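Local coordinates for SLT domain-containing protein (PDB 6TAB) that probably cleaves peptidoglycan as a lysozyme of altered substrate specificity, helping the predatory bacterium Bdellovibrio bacteriovorus to leave its prey cell, at residues C199-D211 / G220-L232. Residues are numbered along the deposited sequence; the frame is centred on the assembly and turned at random.
Sequences CGIRILDRWVSRD and GAWKGGARYWSVL
R227 lays a face of its guanidinium on W207 and turns its NE/NH2 edge to D211, engaging both residues of the helix at once. Its guanidinium plane is 14° from the indole of W207, and CZ3 of that ring sits over the guanidinium centre; R227 CD adds a CH-pi contact, 3.5 Å from the centroid of the six-membered ring. The same guanidinium grips D211 side-on: R227 NE donates to D211 OD2 and R227 NH2 to D211 OD1, both at 2.9 Å. Carboxylate and guanidinium are nearly coplanar (10°), and both oxygens use their syn lone pairs, the geometry expected of a bidentate salt bridge. The anti lone pair of D211 OD2 takes a third, nearly straight bond from G224 N at 2.8 Å, so the last residue of the helix ties down the backbone at G224 as well. A water further links D211 OD1 to K223 NZ. With three protein bonds and this water, the carboxylate is probably held in its ionised form.

About two turns before D211 the contact becomes apolar. With chi1 at -64°, I203 turns CG1 and CD1 toward the Y228 face, CD1 standing 4.0 Å from the ring centroid and almost on its normal, while I203 CG2, across CB from the backbone N, reaches W229 CZ3 at 3.7 Å. L204 CD2 approaches the same carbon. Polar ends look elsewhere: W207 NE1 bonds Y180 OH, Y228 OH bonds S176 OG and W229 NE1 bonds L170 O.

The contact thus fastens the C-terminal half of helix 193-211 to the chain following the 217-218/221-222 hairpin, within the lysozyme-like SLT domain, while helix 125-144 packs against L204 and W229.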
ATOM      1  N   CYS A 199       3.010   1.509   8.500  1.00 13.44           N
ATOM      2  CA  CYS A 199       4.206   1.859   7.705  1.00 13.06           C
ATOM      3  C   CYS A 199       3.872   1.996   6.219  1.00 13.55           C
ATOM      4  O   CYS A 199       4.336   2.965   5.553  1.00 13.82           O
ATOM      5  CB  CYS A 199       5.329   0.839   7.932  1.00 13.74           C
ATOM      6  SG  CYS A 199       6.948   1.394   7.286  1.00 17.84           S
ATOM      7  N   GLY A 200       3.044   1.096   5.663  1.00 12.98           N
ATOM      8  CA  GLY A 200       2.623   1.250   4.275  1.00 12.98           C
ATOM      9  C   GLY A 200       1.943   2.593   4.001  1.00 13.09           C
ATOM     10  O   GLY A 200       2.177   3.222   2.951  1.00 13.40           O
ATOM     11  N   ILE A 201       1.086   3.016   4.940  1.00 11.72           N
ATOM     12  CA  ILE A 201       0.433   4.332   4.826  1.00 11.79           C
ATOM     13  C   ILE A 201       1.490   5.463   4.789  1.00 11.97           C
ATOM     14  O   ILE A 201       1.380   6.387   3.956  1.00 12.90           O
ATOM     15  CB  ILE A 201      -0.640   4.555   5.926  1.00 12.83           C
ATOM     16  CG1 ILE A 201      -1.804   3.563   5.778  1.00 13.73           C
ATOM     17  CG2 ILE A 201      -1.122   5.975   5.888  1.00 13.61           C
ATOM     18  CD1 ILE A 201      -2.685   3.426   7.003  1.00 15.75           C
ATOM     19  N   ARG A 202       2.490   5.423   5.681  1.00 11.93           N
ATOM     20  CA  ARG A 202       3.556   6.450   5.683  1.00 12.29           C
ATOM     21  C   ARG A 202       4.285   6.488   4.327  1.00 12.69           C
ATOM     22  O   ARG A 202       4.646   7.599   3.850  1.00 13.51           O
ATOM     23  CB  ARG A 202       4.575   6.223   6.813  1.00 13.62           C
ATOM     24  CG  ARG A 202       4.045   6.427   8.229  1.00 14.40           C
ATOM     25  CD  ARG A 202       5.137   6.167   9.273  1.00 16.77           C
ATOM     26  NE  ARG A 202       4.732   6.411  10.646  1.00 18.27           N
ATOM     27  CZ  ARG A 202       4.871   7.556  11.320  1.00 18.09           C
ATOM     28  NH1 ARG A 202       5.301   8.656  10.708  1.00 21.90           N
ATOM     29  NH2 ARG A 202       4.572   7.590  12.615  1.00 22.53           N
ATOM     30  N   ILE A 203       4.589   5.346   3.711  1.00 12.13           N
ATOM     31  CA  ILE A 203       5.333   5.287   2.449  1.00 12.32           C
ATOM     32  C   ILE A 203       4.503   5.910   1.314  1.00 12.01           C
ATOM     33  O   ILE A 203       4.991   6.783   0.554  1.00 13.33           O
ATOM     34  CB  ILE A 203       5.770   3.837   2.137  1.00 12.96           C
ATOM     35  CG1 ILE A 203       6.749   3.298   3.195  1.00 13.14           C
ATOM     36  CG2 ILE A 203       6.344   3.729   0.731  1.00 13.68           C
ATOM     37  CD1 ILE A 203       6.982   1.777   3.120  1.00 14.83           C
ATOM     38  N   LEU A 204       3.198   5.549   1.232  1.00 12.47           N
ATOM     39  CA  LEU A 204       2.280   6.149   0.245  1.00 12.02           C
ATOM     40  C   LEU A 204       2.118   7.665   0.496  1.00 13.04           C
ATOM     41  O   LEU A 204       2.067   8.471  -0.459  1.00 13.32           O
ATOM     42  CB  LEU A 204       0.924   5.440   0.258  1.00 12.33           C
ATOM     43  CG  LEU A 204       0.920   3.988  -0.236  1.00 13.68           C
ATOM     44  CD1 LEU A 204      -0.401   3.303   0.090  1.00 15.05           C
ATOM     45  CD2 LEU A 204       1.166   3.907  -1.757  1.00 14.58           C
ATOM     46  N   ASP A 205       1.973   8.057   1.770  1.00 12.80           N
ATOM     47  CA  ASP A 205       1.776   9.474   2.121  1.00 12.55           C
ATOM     48  C   ASP A 205       2.956  10.341   1.608  1.00 13.61           C
ATOM     49  O   ASP A 205       2.751  11.500   1.175  1.00 16.31           O
ATOM     50  CB  ASP A 205       1.577   9.673   3.631  1.00 13.31           C
ATOM     51  CG  ASP A 205       1.179  11.077   4.048  1.00 15.59           C
ATOM     52  OD1 ASP A 205      -0.028  11.408   3.877  1.00 14.63           O
ATOM     53  OD2 ASP A 205       2.053  11.824   4.566  1.00 19.26           O
ATOM     54  N   ARG A 206       4.158   9.828   1.647  1.00 13.81           N
ATOM     55  CA  ARG A 206       5.298  10.560   1.143  1.00 13.09           C
ATOM     56  C   ARG A 206       5.290  10.616  -0.382  1.00 13.82           C
ATOM     57  O   ARG A 206       5.311  11.696  -0.935  1.00 14.94           O
ATOM     58  CB  ARG A 206       6.623   9.924   1.591  1.00 14.99           C
ATOM     59  CG  ARG A 206       7.820  10.775   1.114  1.00 18.84           C
ATOM     60  CD  ARG A 206       9.161  10.131   1.058  1.00 24.30           C
ATOM     61  NE  ARG A 206       9.724   9.938   2.349  1.00 36.94           N
ATOM     62  CZ  ARG A 206      10.902   9.317   2.610  1.00 42.01           C
ATOM     63  NH1 ARG A 206      11.704   8.767   1.667  1.00 57.11           N
ATOM     64  NH2 ARG A 206      11.243   9.196   3.859  1.00 37.71           N
ATOM     65  N   TRP A 207       5.249   9.462  -1.062  1.00 12.45           N
ATOM     66  CA  TRP A 207       5.491   9.460  -2.525  1.00 12.70           C
ATOM     67  C   TRP A 207       4.277   9.871  -3.374  1.00 12.71           C
ATOM     68  O   TRP A 207       4.458  10.539  -4.409  1.00 14.14           O
ATOM     69  CB  TRP A 207       6.079   8.140  -3.005  1.00 14.75           C
ATOM     70  CG  TRP A 207       7.402   7.794  -2.403  1.00 17.11           C
ATOM     71  CD1 TRP A 207       7.687   6.665  -1.692  1.00 21.15           C
ATOM     72  CD2 TRP A 207       8.617   8.533  -2.501  1.00 20.95           C
ATOM     73  NE1 TRP A 207       8.998   6.648  -1.348  1.00 24.93           N
ATOM     74  CE2 TRP A 207       9.599   7.797  -1.792  1.00 22.37           C
ATOM     75  CE3 TRP A 207       8.980   9.744  -3.091  1.00 22.93           C
ATOM     76  CZ2 TRP A 207      10.928   8.188  -1.709  1.00 29.68           C
ATOM     77  CZ3 TRP A 207      10.297  10.147  -2.980  1.00 31.57           C
ATOM     78  CH2 TRP A 207      11.250   9.395  -2.286  1.00 29.37           C
ATOM     79  N   VAL A 208       3.060   9.399  -3.043  1.00 11.72           N
ATOM     80  CA  VAL A 208       1.891   9.809  -3.825  1.00 12.30           C
ATOM     81  C   VAL A 208       1.736  11.343  -3.760  1.00 13.52           C
ATOM     82  O   VAL A 208       1.428  11.989  -4.769  1.00 13.85           O
ATOM     83  CB  VAL A 208       0.620   9.027  -3.434  1.00 12.25           C
ATOM     84  CG1 VAL A 208      -0.606   9.485  -4.241  1.00 13.63           C
ATOM     85  CG2 VAL A 208       0.815   7.516  -3.620  1.00 13.32           C
ATOM     86  N   SER A 209       1.999  12.011  -2.582  0.50 13.86           N
ATOM     87  CA  SER A 209       1.874  13.484  -2.383  0.50 15.46           C
ATOM     88  C   SER A 209       3.019  14.276  -3.045  0.50 14.97           C
ATOM     89  O   SER A 209       2.786  15.393  -3.560  0.50 16.56           O
ATOM     90  CB  SER A 209       1.749  13.827  -0.910  0.50 17.60           C
ATOM     91  OG  SER A 209       1.675  15.231  -0.711  0.50 22.12           O
ATOM     92  N   ARG A 210       4.198  13.642  -3.011  1.00 14.29           N
ATOM     93  CA  ARG A 210       5.372  14.345  -3.646  1.00 14.94           C
ATOM     94  C   ARG A 210       5.233  14.284  -5.177  1.00 13.82           C
ATOM     95  O   ARG A 210       5.560  15.266  -5.900  1.00 14.98           O
ATOM     96  CB  ARG A 210       6.712  13.722  -3.210  1.00 16.39           C
ATOM     97  CG  ARG A 210       7.988  14.259  -3.863  1.00 22.74           C
ATOM     98  CD  ARG A 210       9.261  13.525  -3.442  1.00 29.58           C
ATOM     99  NE  ARG A 210      10.502  14.139  -3.937  1.00 34.17           N
ATOM    100  CZ  ARG A 210      11.291  14.956  -3.245  1.00 39.89           C
ATOM    101  NH1 ARG A 210      11.014  15.264  -1.990  1.00 45.63           N
ATOM    102  NH2 ARG A 210      12.365  15.476  -3.812  1.00 51.33           N
ATOM    103  N   ASP A 211       4.798  13.126  -5.708  1.00 12.83           N
ATOM    104  CA  ASP A 211       4.847  12.874  -7.159  1.00 11.90           C
ATOM    105  C   ASP A 211       3.510  13.251  -7.854  1.00 12.41           C
ATOM    106  O   ASP A 211       3.462  13.339  -9.104  1.00 13.95           O
ATOM    107  CB  ASP A 211       5.227  11.410  -7.424  1.00 12.63           C
ATOM    108  CG  ASP A 211       6.653  11.019  -7.040  1.00 13.42           C
ATOM    109  OD1 ASP A 211       7.538  11.959  -6.955  1.00 15.89           O
ATOM    110  OD2 ASP A 211       6.894   9.786  -6.844  1.00 14.98           O
ATOM    111  N   GLY A 220      11.864   7.917 -17.220  1.00 35.24           N
ATOM    112  CA  GLY A 220      12.771   6.837 -16.789  1.00 35.81           C
ATOM    113  C   GLY A 220      12.739   6.511 -15.300  1.00 31.24           C
ATOM    114  O   GLY A 220      13.461   5.623 -14.867  1.00 38.11           O
ATOM    115  N   ALA A 221      11.904   7.198 -14.502  1.00 24.80           N
ATOM    116  CA  ALA A 221      11.874   7.033 -13.025  1.00 23.90           C
ATOM    117  C   ALA A 221      10.488   6.568 -12.538  1.00 20.53           C
ATOM    118  O   ALA A 221       9.491   7.149 -12.902  1.00 19.91           O
ATOM    119  CB  ALA A 221      12.256   8.346 -12.382  1.00 28.31           C
ATOM    120  N   TRP A 222      10.439   5.542 -11.674  1.00 20.32           N
ATOM    121  CA  TRP A 222       9.187   5.086 -11.051  1.00 18.12           C
ATOM    122  C   TRP A 222       8.669   6.146 -10.062  1.00 17.46           C
ATOM    123  O   TRP A 222       9.473   6.805  -9.356  1.00 21.03           O
ATOM    124  CB  TRP A 222       9.364   3.712 -10.378  1.00 19.51           C
ATOM    125  CG  TRP A 222       9.653   2.592 -11.336  1.00 21.11           C
ATOM    126  CD1 TRP A 222      10.836   1.932 -11.534  1.00 23.82           C
ATOM    127  CD2 TRP A 222       8.722   2.000 -12.259  1.00 19.99           C
ATOM    128  NE1 TRP A 222      10.699   0.991 -12.518  1.00 26.45           N
ATOM    129  CE2 TRP A 222       9.413   1.009 -12.989  1.00 24.14           C
ATOM    130  CE3 TRP A 222       7.379   2.235 -12.556  1.00 19.24           C
ATOM    131  CZ2 TRP A 222       8.798   0.240 -13.979  1.00 24.20           C
ATOM    132  CZ3 TRP A 222       6.770   1.471 -13.526  1.00 20.74           C
ATOM    133  CH2 TRP A 222       7.475   0.504 -14.241  1.00 22.32           C
ATOM    134  N   LYS A 223       7.330   6.297 -10.008  1.00 15.94           N
ATOM    135  CA  LYS A 223       6.657   7.344  -9.237  1.00 15.34           C
ATOM    136  C   LYS A 223       5.618   6.753  -8.266  1.00 13.48           C
ATOM    137  O   LYS A 223       5.142   5.593  -8.416  1.00 14.33           O
ATOM    138  CB  LYS A 223       5.963   8.325 -10.188  1.00 16.23           C
ATOM    139  CG  LYS A 223       6.897   9.072 -11.130  1.00 16.73           C
ATOM    140  CD  LYS A 223       7.918   9.993 -10.467  1.00 18.96           C
ATOM    141  CE  LYS A 223       8.817  10.695 -11.469  1.00 21.51           C
ATOM    142  NZ  LYS A 223       9.869  11.484 -10.791  1.00 26.64           N
ATOM    143  N   GLY A 224       5.229   7.556  -7.256  1.00 13.64           N
ATOM    144  CA  GLY A 224       4.194   7.149  -6.301  1.00 13.17           C
ATOM    145  C   GLY A 224       4.562   5.856  -5.585  1.00 13.40           C
ATOM    146  O   GLY A 224       5.720   5.625  -5.179  1.00 13.96           O
ATOM    147  N   GLY A 225       3.562   4.985  -5.361  1.00 13.60           N
ATOM    148  CA  GLY A 225       3.808   3.701  -4.660  1.00 14.29           C
ATOM    149  C   GLY A 225       4.776   2.800  -5.422  1.00 13.67           C
ATOM    150  O   GLY A 225       5.397   1.900  -4.797  1.00 14.41           O
ATOM    151  N   ALA A 226       4.899   2.992  -6.757  1.00 13.04           N
ATOM    152  CA  ALA A 226       5.869   2.183  -7.547  1.00 14.13           C
ATOM    153  C   ALA A 226       7.321   2.513  -7.156  1.00 15.11           C
ATOM    154  O   ALA A 226       8.226   1.765  -7.505  1.00 16.66           O
ATOM    155  CB  ALA A 226       5.630   2.366  -9.029  1.00 14.44           C
ATOM    156  N   ARG A 227       7.569   3.640  -6.448  1.00 14.82           N
ATOM    157  CA  ARG A 227       8.945   3.883  -5.901  1.00 17.03           C
ATOM    158  C   ARG A 227       9.377   2.725  -4.972  1.00 16.36           C
ATOM    159  O   ARG A 227      10.572   2.367  -4.943  1.00 19.81           O
ATOM    160  CB  ARG A 227       8.984   5.208  -5.117  1.00 19.61           C
ATOM    161  CG  ARG A 227       8.806   6.479  -5.945  1.00 21.36           C
ATOM    162  CD  ARG A 227       9.823   7.515  -5.628  1.00 21.77           C
ATOM    163  NE  ARG A 227       9.587   8.771  -6.311  1.00 18.90           N
ATOM    164  CZ  ARG A 227      10.539   9.698  -6.398  1.00 21.76           C
ATOM    165  NH1 ARG A 227      11.815   9.392  -6.110  1.00 26.23           N
ATOM    166  NH2 ARG A 227      10.212  10.910  -6.818  1.00 22.56           N
ATOM    167  N   TYR A 228       8.441   2.139  -4.207  1.00 15.62           N
ATOM    168  CA  TYR A 228       8.775   1.132  -3.159  1.00 14.87           C
ATOM    169  C   TYR A 228       8.388  -0.298  -3.595  1.00 15.59           C
ATOM    170  O   TYR A 228       9.154  -1.227  -3.320  1.00 18.38           O
ATOM    171  CB  TYR A 228       8.087   1.476  -1.822  1.00 13.73           C
ATOM    172  CG  TYR A 228       8.695   0.750  -0.634  1.00 15.07           C
ATOM    173  CD1 TYR A 228       8.241  -0.510  -0.238  1.00 14.72           C
ATOM    174  CD2 TYR A 228       9.758   1.304   0.078  1.00 16.28           C
ATOM    175  CE1 TYR A 228       8.850  -1.212   0.795  1.00 16.26           C
ATOM    176  CE2 TYR A 228      10.364   0.622   1.116  1.00 16.59           C
ATOM    177  CZ  TYR A 228       9.932  -0.649   1.466  1.00 16.62           C
ATOM    178  OH  TYR A 228      10.544  -1.347   2.486  1.00 18.55           O
ATOM    179  N   TRP A 229       7.205  -0.481  -4.209  1.00 13.79           N
ATOM    180  CA  TRP A 229       6.614  -1.847  -4.418  1.00 15.03           C
ATOM    181  C   TRP A 229       6.628  -2.268  -5.896  1.00 15.85           C
ATOM    182  O   TRP A 229       6.030  -1.620  -6.767  1.00 16.06           O
ATOM    183  CB  TRP A 229       5.186  -1.924  -3.862  1.00 14.21           C
ATOM    184  CG  TRP A 229       5.060  -1.903  -2.372  1.00 13.98           C
ATOM    185  CD1 TRP A 229       5.277  -2.954  -1.528  1.00 14.91           C
ATOM    186  CD2 TRP A 229       4.656  -0.795  -1.537  1.00 12.92           C
ATOM    187  NE1 TRP A 229       5.068  -2.582  -0.227  1.00 14.27           N
ATOM    188  CE2 TRP A 229       4.651  -1.273  -0.200  1.00 13.09           C
ATOM    189  CE3 TRP A 229       4.302   0.553  -1.779  1.00 13.12           C
ATOM    190  CZ2 TRP A 229       4.241  -0.460   0.868  1.00 13.62           C
ATOM    191  CZ3 TRP A 229       3.890   1.340  -0.729  1.00 12.56           C
ATOM    192  CH2 TRP A 229       3.886   0.850   0.577  1.00 14.04           C
ATOM    193  N   SER A 230       7.227  -3.437  -6.157  1.00 18.40           N
ATOM    194  CA  SER A 230       7.279  -4.017  -7.501  1.00 20.50           C
ATOM    195  C   SER A 230       5.879  -4.344  -8.059  1.00 17.97           C
ATOM    196  O   SER A 230       5.654  -4.242  -9.271  1.00 18.07           O
ATOM    197  CB  SER A 230       8.167  -5.245  -7.486  1.00 25.69           C
ATOM    198  OG  SER A 230       7.559  -6.315  -6.744  1.00 33.48           O
ATOM    199  N   VAL A 231       4.921  -4.695  -7.181  1.00 16.35           N
ATOM    200  CA  VAL A 231       3.548  -5.089  -7.621  1.00 16.43           C
ATOM    201  C   VAL A 231       2.802  -3.895  -8.231  1.00 15.50           C
ATOM    202  O   VAL A 231       1.826  -4.106  -8.962  1.00 16.90           O
ATOM    203  CB  VAL A 231       2.715  -5.771  -6.513  1.00 17.39           C
ATOM    204  CG1 VAL A 231       3.368  -7.087  -6.080  1.00 18.62           C
ATOM    205  CG2 VAL A 231       2.378  -4.847  -5.338  1.00 15.77           C
ATOM    206  N   LEU A 232       3.257  -2.654  -7.965  1.00 15.18           N
ATOM    207  CA  LEU A 232       2.654  -1.427  -8.538  1.00 15.36           C
ATOM    208  C   LEU A 232       3.370  -0.974  -9.823  1.00 16.43           C
ATOM    209  O   LEU A 232       2.932   0.029 -10.421  1.00 16.53           O
ATOM    210  CB  LEU A 232       2.620  -0.293  -7.491  1.00 14.39           C
ATOM    211  CG  LEU A 232       1.676  -0.497  -6.309  1.00 15.53           C
ATOM    212  CD1 LEU A 232       1.760   0.668  -5.339  1.00 14.96           C
ATOM    213  CD2 LEU A 232       0.227  -0.720  -6.746  1.00 17.93           C
TER
HETATM  214  O   HOH W   1       8.274  13.481  -9.185  1.00 26.18           O